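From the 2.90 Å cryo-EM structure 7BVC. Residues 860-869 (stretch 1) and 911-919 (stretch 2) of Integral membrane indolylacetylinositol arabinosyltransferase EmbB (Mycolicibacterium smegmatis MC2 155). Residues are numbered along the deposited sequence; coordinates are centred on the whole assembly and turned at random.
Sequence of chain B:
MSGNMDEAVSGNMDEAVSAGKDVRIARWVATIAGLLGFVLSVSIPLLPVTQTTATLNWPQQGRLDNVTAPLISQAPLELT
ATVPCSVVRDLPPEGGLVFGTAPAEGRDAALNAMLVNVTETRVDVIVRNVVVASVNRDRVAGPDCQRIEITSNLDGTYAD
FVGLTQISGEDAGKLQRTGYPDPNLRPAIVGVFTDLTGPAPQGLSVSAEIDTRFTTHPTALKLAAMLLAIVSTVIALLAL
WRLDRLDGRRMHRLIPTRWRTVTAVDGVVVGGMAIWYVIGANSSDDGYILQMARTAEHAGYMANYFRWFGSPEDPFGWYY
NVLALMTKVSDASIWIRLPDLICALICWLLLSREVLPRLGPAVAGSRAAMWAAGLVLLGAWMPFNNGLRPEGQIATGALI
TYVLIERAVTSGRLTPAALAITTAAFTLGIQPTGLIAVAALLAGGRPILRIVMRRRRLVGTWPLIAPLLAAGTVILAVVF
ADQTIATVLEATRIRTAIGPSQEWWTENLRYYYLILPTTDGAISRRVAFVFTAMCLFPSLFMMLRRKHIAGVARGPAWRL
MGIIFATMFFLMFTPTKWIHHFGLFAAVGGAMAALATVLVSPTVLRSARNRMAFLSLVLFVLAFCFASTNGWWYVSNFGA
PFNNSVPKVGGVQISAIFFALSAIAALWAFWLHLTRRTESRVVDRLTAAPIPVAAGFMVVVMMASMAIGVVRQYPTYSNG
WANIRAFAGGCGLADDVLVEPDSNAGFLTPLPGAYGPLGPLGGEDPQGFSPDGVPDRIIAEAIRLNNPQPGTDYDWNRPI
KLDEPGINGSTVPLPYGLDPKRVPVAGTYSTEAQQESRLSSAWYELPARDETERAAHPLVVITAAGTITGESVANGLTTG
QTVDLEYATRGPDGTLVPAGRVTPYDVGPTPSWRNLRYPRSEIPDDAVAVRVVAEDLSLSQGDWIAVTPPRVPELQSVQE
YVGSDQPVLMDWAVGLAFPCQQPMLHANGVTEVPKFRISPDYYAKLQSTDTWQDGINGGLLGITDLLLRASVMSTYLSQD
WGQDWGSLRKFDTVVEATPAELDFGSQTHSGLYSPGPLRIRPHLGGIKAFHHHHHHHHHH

Stretch 1, residues 860-869: VVITAAGTIT
Stretch 2 911-919: PSWRNLRYP

Residues 860-869 and 911-919 of EmbB form a two-stranded antiparallel β contact, in which backbone hydrogen bonds fix the register and side chains on both faces fill the space around it. The strand 860-866 and the strand ending at Y918 run with an angle of 150° between their N-to-C directions, their axes approaching to 4.5 Å. The pairing descends one residue at a time: V860 faces Y918, V861 faces R917, I862 faces L916, T863 faces N915 and A864 faces R914, with CA-CA separations of 5.0, 4.8, 5.0, 4.6 and 5.6 Å. Backbone angles are extended, from -131/123 at I862 to -146/159 at A864 and -98/127 at L916.

As in a regular antiparallel ladder, hydrogen-bonded and non-hydrogen-bonded pairs alternate. V860 N donates to Y918 O (2.9 Å), while the return bond from Y918 N to V860 O (2.9 Å) is weak because its angle is only 128°. I862 N reaches L916 O at 3.0 Å and L916 N reaches I862 O at 2.8 Å; A864 N to R914 O and R914 N to A864 O are both 2.9 Å. Between these rungs the carbonyls also receive CA-H groups, V861 CA lying 3.2 Å from L916 O and T863 CA 3.3 Å from R914 O.

The face carrying V860, I862, A864, L916 and Y918 is largely apolar. I862 (m, t) places CD1 3.7 Å from Y918 CE2, the tyrosine being m with chi2 -73°. L916 (m, t) sets CD1 3.8 Å from A864 CB, a methyl-to-methyl van der Waals contact, and 4.3 Å from CG2 of I868 (m, m). R914 shares this face; its extended side chain (p, t, t, chi4 -88°) brings NH2 to 3.5 Å from I868 N, a packing approach between two donors, with G866 O, T867 N and I868 N at the guanidinium edge, near its plane.

On the other face, V861 (p) packs CG2 against N915 CB at 3.5 Å, and T863 OG1 (chi1 m) gives a weak hydrogen bond to N915 OD1 at 3.5 Å, N915 being m with chi2 -34°.

Past the ladder, W913 (m, chi2 110°) lays one ring face over A865: CB sits 3.8 Å from the centroid of the six-membered ring, 14° off its normal, a CH-π contact. G866, at 126/-131, adopts angles that would jam a CB against the preceding carbonyl, and its O receives P911 CA at 3.4 Å, a CA-H...O contact.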

ATOM      1  N   VAL B 860      -4.084  12.318  39.908  1.00 64.06           N
ATOM      2  CA  VAL B 860      -2.812  12.976  40.183  1.00 64.06           C
ATOM      3  C   VAL B 860      -1.983  12.863  38.910  1.00 64.06           C
ATOM      4  O   VAL B 860      -1.713  11.751  38.443  1.00 64.06           O
ATOM      5  CB  VAL B 860      -2.071  12.347  41.375  1.00 64.06           C
ATOM      6  CG1 VAL B 860      -0.622  12.800  41.400  1.00 64.06           C
ATOM      7  CG2 VAL B 860      -2.766  12.699  42.679  1.00 64.06           C
ATOM      8  N   VAL B 861      -1.594  13.997  38.342  1.00 62.30           N
ATOM      9  CA  VAL B 861      -0.996  14.006  37.014  1.00 62.30           C
ATOM     10  C   VAL B 861       0.394  14.618  37.084  1.00 62.30           C
ATOM     11  O   VAL B 861       0.669  15.501  37.902  1.00 62.30           O
ATOM     12  CB  VAL B 861      -1.891  14.758  36.003  1.00 62.30           C
ATOM     13  CG1 VAL B 861      -1.950  16.240  36.331  1.00 62.30           C
ATOM     14  CG2 VAL B 861      -1.415  14.531  34.586  1.00 62.30           C
ATOM     15  N   ILE B 862       1.283  14.121  36.226  1.00 63.04           N
ATOM     16  CA  ILE B 862       2.660  14.605  36.139  1.00 63.04           C
ATOM     17  C   ILE B 862       2.986  14.868  34.676  1.00 63.04           C
ATOM     18  O   ILE B 862       2.886  13.960  33.847  1.00 63.04           O
ATOM     19  CB  ILE B 862       3.663  13.606  36.738  1.00 63.04           C
ATOM     20  CG1 ILE B 862       3.490  13.510  38.253  1.00 63.04           C
ATOM     21  CG2 ILE B 862       5.087  14.008  36.396  1.00 63.04           C
ATOM     22  CD1 ILE B 862       4.460  12.557  38.903  1.00 63.04           C
ATOM     23  N   THR B 863       3.385  16.095  34.358  1.00 60.86           N
ATOM     24  CA  THR B 863       3.770  16.444  32.996  1.00 60.86           C
ATOM     25  C   THR B 863       5.213  16.015  32.770  1.00 60.86           C
ATOM     26  O   THR B 863       6.115  16.463  33.481  1.00 60.86           O
ATOM     27  CB  THR B 863       3.605  17.941  32.748  1.00 60.86           C
ATOM     28  OG1 THR B 863       2.402  18.400  33.374  1.00 60.86           O
ATOM     29  CG2 THR B 863       3.529  18.224  31.256  1.00 60.86           C
ATOM     30  N   ALA B 864       5.436  15.150  31.785  1.00 61.14           N
ATOM     31  CA  ALA B 864       6.755  14.564  31.599  1.00 61.14           C
ATOM     32  C   ALA B 864       7.039  14.344  30.121  1.00 61.14           C
ATOM     33  O   ALA B 864       6.132  14.270  29.289  1.00 61.14           O
ATOM     34  CB  ALA B 864       6.891  13.239  32.359  1.00 61.14           C
ATOM     35  N   ALA B 865       8.328  14.244  29.809  1.00 62.65           N
ATOM     36  CA  ALA B 865       8.811  13.904  28.481  1.00 62.65           C
ATOM     37  C   ALA B 865       9.890  12.838  28.603  1.00 62.65           C
ATOM     38  O   ALA B 865      10.370  12.530  29.696  1.00 62.65           O
ATOM     39  CB  ALA B 865       9.356  15.135  27.750  1.00 62.65           C
ATOM     40  N   GLY B 866      10.270  12.268  27.463  1.00 68.40           N
ATOM     41  CA  GLY B 866      11.366  11.321  27.443  1.00 68.40           C
ATOM     42  C   GLY B 866      11.039   9.984  26.812  1.00 68.40           C
ATOM     43  O   GLY B 866      10.495   9.925  25.709  1.00 68.40           O
ATOM     44  N   THR B 867      11.385   8.903  27.505  1.00 74.97           N
ATOM     45  CA  THR B 867      11.139   7.532  27.068  1.00 74.97           C
ATOM     46  C   THR B 867      10.490   6.732  28.196  1.00 74.97           C
ATOM     47  O   THR B 867      10.865   5.599  28.504  1.00 74.97           O
ATOM     48  CB  THR B 867      12.438   6.897  26.563  1.00 74.97           C
ATOM     49  OG1 THR B 867      12.163   5.622  25.967  1.00 74.97           O
ATOM     50  CG2 THR B 867      13.476   6.758  27.677  1.00 74.97           C
ATOM     51  N   ILE B 868       9.466   7.333  28.808  1.00 72.45           N
ATOM     52  CA  ILE B 868       8.839   6.758  29.990  1.00 72.45           C
ATOM     53  C   ILE B 868       8.235   5.391  29.662  1.00 72.45           C
ATOM     54  O   ILE B 868       7.856   5.111  28.518  1.00 72.45           O
ATOM     55  CB  ILE B 868       7.760   7.718  30.521  1.00 72.45           C
ATOM     56  CG1 ILE B 868       8.312   9.138  30.617  1.00 72.45           C
ATOM     57  CG2 ILE B 868       7.268   7.281  31.891  1.00 72.45           C
ATOM     58  CD1 ILE B 868       9.487   9.262  31.530  1.00 72.45           C
ATOM     59  N   THR B 869       8.153   4.532  30.675  1.00 76.63           N
ATOM     60  CA  THR B 869       7.423   3.275  30.590  1.00 76.63           C
ATOM     61  C   THR B 869       6.131   3.391  31.385  1.00 76.63           C
ATOM     62  O   THR B 869       6.094   4.034  32.441  1.00 76.63           O
ATOM     63  CB  THR B 869       8.264   2.097  31.099  1.00 76.63           C
ATOM     64  OG1 THR B 869       7.551   0.871  30.898  1.00 76.63           O
ATOM     65  CG2 THR B 869       8.598   2.253  32.575  1.00 76.63           C
ATOM     66  N   PRO B 911       8.461  10.695  22.466  1.00 69.45           N
ATOM     67  CA  PRO B 911       9.354  11.719  23.025  1.00 69.45           C
ATOM     68  C   PRO B 911       8.691  13.047  23.368  1.00 69.45           C
ATOM     69  O   PRO B 911       9.400  13.978  23.755  1.00 69.45           O
ATOM     70  CB  PRO B 911      10.373  11.919  21.892  1.00 69.45           C
ATOM     71  CG  PRO B 911       9.729  11.307  20.637  1.00 69.45           C
ATOM     72  CD  PRO B 911       8.347  10.869  21.010  1.00 69.45           C
ATOM     73  N   SER B 912       7.373  13.164  23.250  1.00 66.92           N
ATOM     74  CA  SER B 912       6.706  14.453  23.378  1.00 66.92           C
ATOM     75  C   SER B 912       6.541  14.826  24.850  1.00 66.92           C
ATOM     76  O   SER B 912       6.946  14.093  25.755  1.00 66.92           O
ATOM     77  CB  SER B 912       5.362  14.414  22.660  1.00 66.92           C
ATOM     78  OG  SER B 912       4.492  13.479  23.271  1.00 66.92           O
ATOM     79  N   TRP B 913       5.934  15.983  25.099  1.00 62.99           N
ATOM     80  CA  TRP B 913       5.485  16.376  26.427  1.00 62.99           C
ATOM     81  C   TRP B 913       4.071  15.843  26.608  1.00 62.99           C
ATOM     82  O   TRP B 913       3.188  16.140  25.798  1.00 62.99           O
ATOM     83  CB  TRP B 913       5.497  17.895  26.591  1.00 62.99           C
ATOM     84  CG  TRP B 913       6.825  18.502  26.938  1.00 62.99           C
ATOM     85  CD1 TRP B 913       7.604  19.276  26.131  1.00 62.99           C
ATOM     86  CD2 TRP B 913       7.511  18.417  28.193  1.00 62.99           C
ATOM     87  NE1 TRP B 913       8.740  19.664  26.798  1.00 62.99           N
ATOM     88  CE2 TRP B 913       8.706  19.150  28.067  1.00 62.99           C
ATOM     89  CE3 TRP B 913       7.235  17.783  29.408  1.00 62.99           C
ATOM     90  CZ2 TRP B 913       9.622  19.266  29.107  1.00 62.99           C
ATOM     91  CZ3 TRP B 913       8.145  17.902  30.440  1.00 62.99           C
ATOM     92  CH2 TRP B 913       9.324  18.637  30.284  1.00 62.99           C
ATOM     93  N   ARG B 914       3.850  15.064  27.665  1.00 65.20           N
ATOM     94  CA  ARG B 914       2.562  14.420  27.868  1.00 65.20           C
ATOM     95  C   ARG B 914       2.244  14.389  29.354  1.00 65.20           C
ATOM     96  O   ARG B 914       3.015  14.871  30.190  1.00 65.20           O
ATOM     97  CB  ARG B 914       2.552  13.007  27.281  1.00 65.20           C
ATOM     98  CG  ARG B 914       3.759  12.178  27.665  1.00 65.20           C
ATOM     99  CD  ARG B 914       3.793  10.881  26.888  1.00 65.20           C
ATOM    100  NE  ARG B 914       4.936  10.055  27.256  1.00 65.20           N
ATOM    101  CZ  ARG B 914       6.129  10.142  26.685  1.00 65.20           C
ATOM    102  NH1 ARG B 914       6.337  11.024  25.720  1.00 65.20           N
ATOM    103  NH2 ARG B 914       7.116   9.349  27.076  1.00 65.20           N
ATOM    104  N   ASN B 915       1.096  13.807  29.677  1.00 62.63           N
ATOM    105  CA  ASN B 915       0.605  13.711  31.044  1.00 62.63           C
ATOM    106  C   ASN B 915       0.624  12.257  31.492  1.00 62.63           C
ATOM    107  O   ASN B 915       0.112  11.379  30.790  1.00 62.63           O
ATOM    108  CB  ASN B 915      -0.812  14.276  31.152  1.00 62.63           C
ATOM    109  CG  ASN B 915      -0.834  15.786  31.236  1.00 62.63           C
ATOM    110  OD1 ASN B 915       0.059  16.400  31.814  1.00 62.63           O
ATOM    111  ND2 ASN B 915      -1.863  16.396  30.662  1.00 62.63           N
ATOM    112  N   LEU B 916       1.213  12.009  32.657  1.00 63.66           N
ATOM    113  CA  LEU B 916       1.196  10.705  33.299  1.00 63.66           C
ATOM    114  C   LEU B 916       0.096  10.720  34.348  1.00 63.66           C
ATOM    115  O   LEU B 916       0.065  11.616  35.201  1.00 63.66           O
ATOM    116  CB  LEU B 916       2.541  10.390  33.956  1.00 63.66           C
ATOM    117  CG  LEU B 916       3.836  10.830  33.266  1.00 63.66           C
ATOM    118  CD1 LEU B 916       5.047  10.321  34.030  1.00 63.66           C
ATOM    119  CD2 LEU B 916       3.889  10.379  31.820  1.00 63.66           C
ATOM    120  N   ARG B 917      -0.795   9.734  34.280  1.00 62.92           N
ATOM    121  CA  ARG B 917      -1.991   9.681  35.108  1.00 62.92           C
ATOM    122  C   ARG B 917      -1.795   8.715  36.267  1.00 62.92           C
ATOM    123  O   ARG B 917      -1.219   7.637  36.102  1.00 62.92           O
ATOM    124  CB  ARG B 917      -3.207   9.244  34.287  1.00 62.92           C
ATOM    125  CG  ARG B 917      -3.723  10.271  33.291  1.00 62.92           C
ATOM    126  CD  ARG B 917      -3.000  10.160  31.961  1.00 62.92           C
ATOM    127  NE  ARG B 917      -3.508  11.105  30.973  1.00 62.92           N
ATOM    128  CZ  ARG B 917      -4.303  10.769  29.964  1.00 62.92           C
ATOM    129  NH1 ARG B 917      -4.681   9.509  29.808  1.00 62.92           N
ATOM    130  NH2 ARG B 917      -4.720  11.693  29.109  1.00 62.92           N
ATOM    131  N   TYR B 918      -2.287   9.107  37.441  1.00 65.87           N
ATOM    132  CA  TYR B 918      -2.316   8.237  38.613  1.00 65.87           C
ATOM    133  C   TYR B 918      -3.687   8.405  39.254  1.00 65.87           C
ATOM    134  O   TYR B 918      -3.947   9.422  39.917  1.00 65.87           O
ATOM    135  CB  TYR B 918      -1.202   8.581  39.600  1.00 65.87           C
ATOM    136  CG  TYR B 918       0.178   8.618  38.986  1.00 65.87           C
ATOM    137  CD1 TYR B 918       0.829   7.449  38.626  1.00 65.87           C
ATOM    138  CD2 TYR B 918       0.829   9.822  38.769  1.00 65.87           C
ATOM    139  CE1 TYR B 918       2.089   7.479  38.069  1.00 65.87           C
ATOM    140  CE2 TYR B 918       2.087   9.862  38.207  1.00 65.87           C
ATOM    141  CZ  TYR B 918       2.711   8.686  37.860  1.00 65.87           C
ATOM    142  OH  TYR B 918       3.967   8.716  37.301  1.00 65.87           O
ATOM    143  N   PRO B 919      -4.598   7.458  39.051  1.00 67.88           N
ATOM    144  CA  PRO B 919      -5.918   7.574  39.672  1.00 67.88           C
ATOM    145  C   PRO B 919      -5.812   7.501  41.183  1.00 67.88           C
ATOM    146  O   PRO B 919      -5.019   6.735  41.736  1.00 67.88           O
ATOM    147  CB  PRO B 919      -6.683   6.372  39.107  1.00 67.88           C
ATOM    148  CG  PRO B 919      -5.623   5.407  38.700  1.00 67.88           C
ATOM    149  CD  PRO B 919      -4.468   6.236  38.242  1.00 67.88           C
TER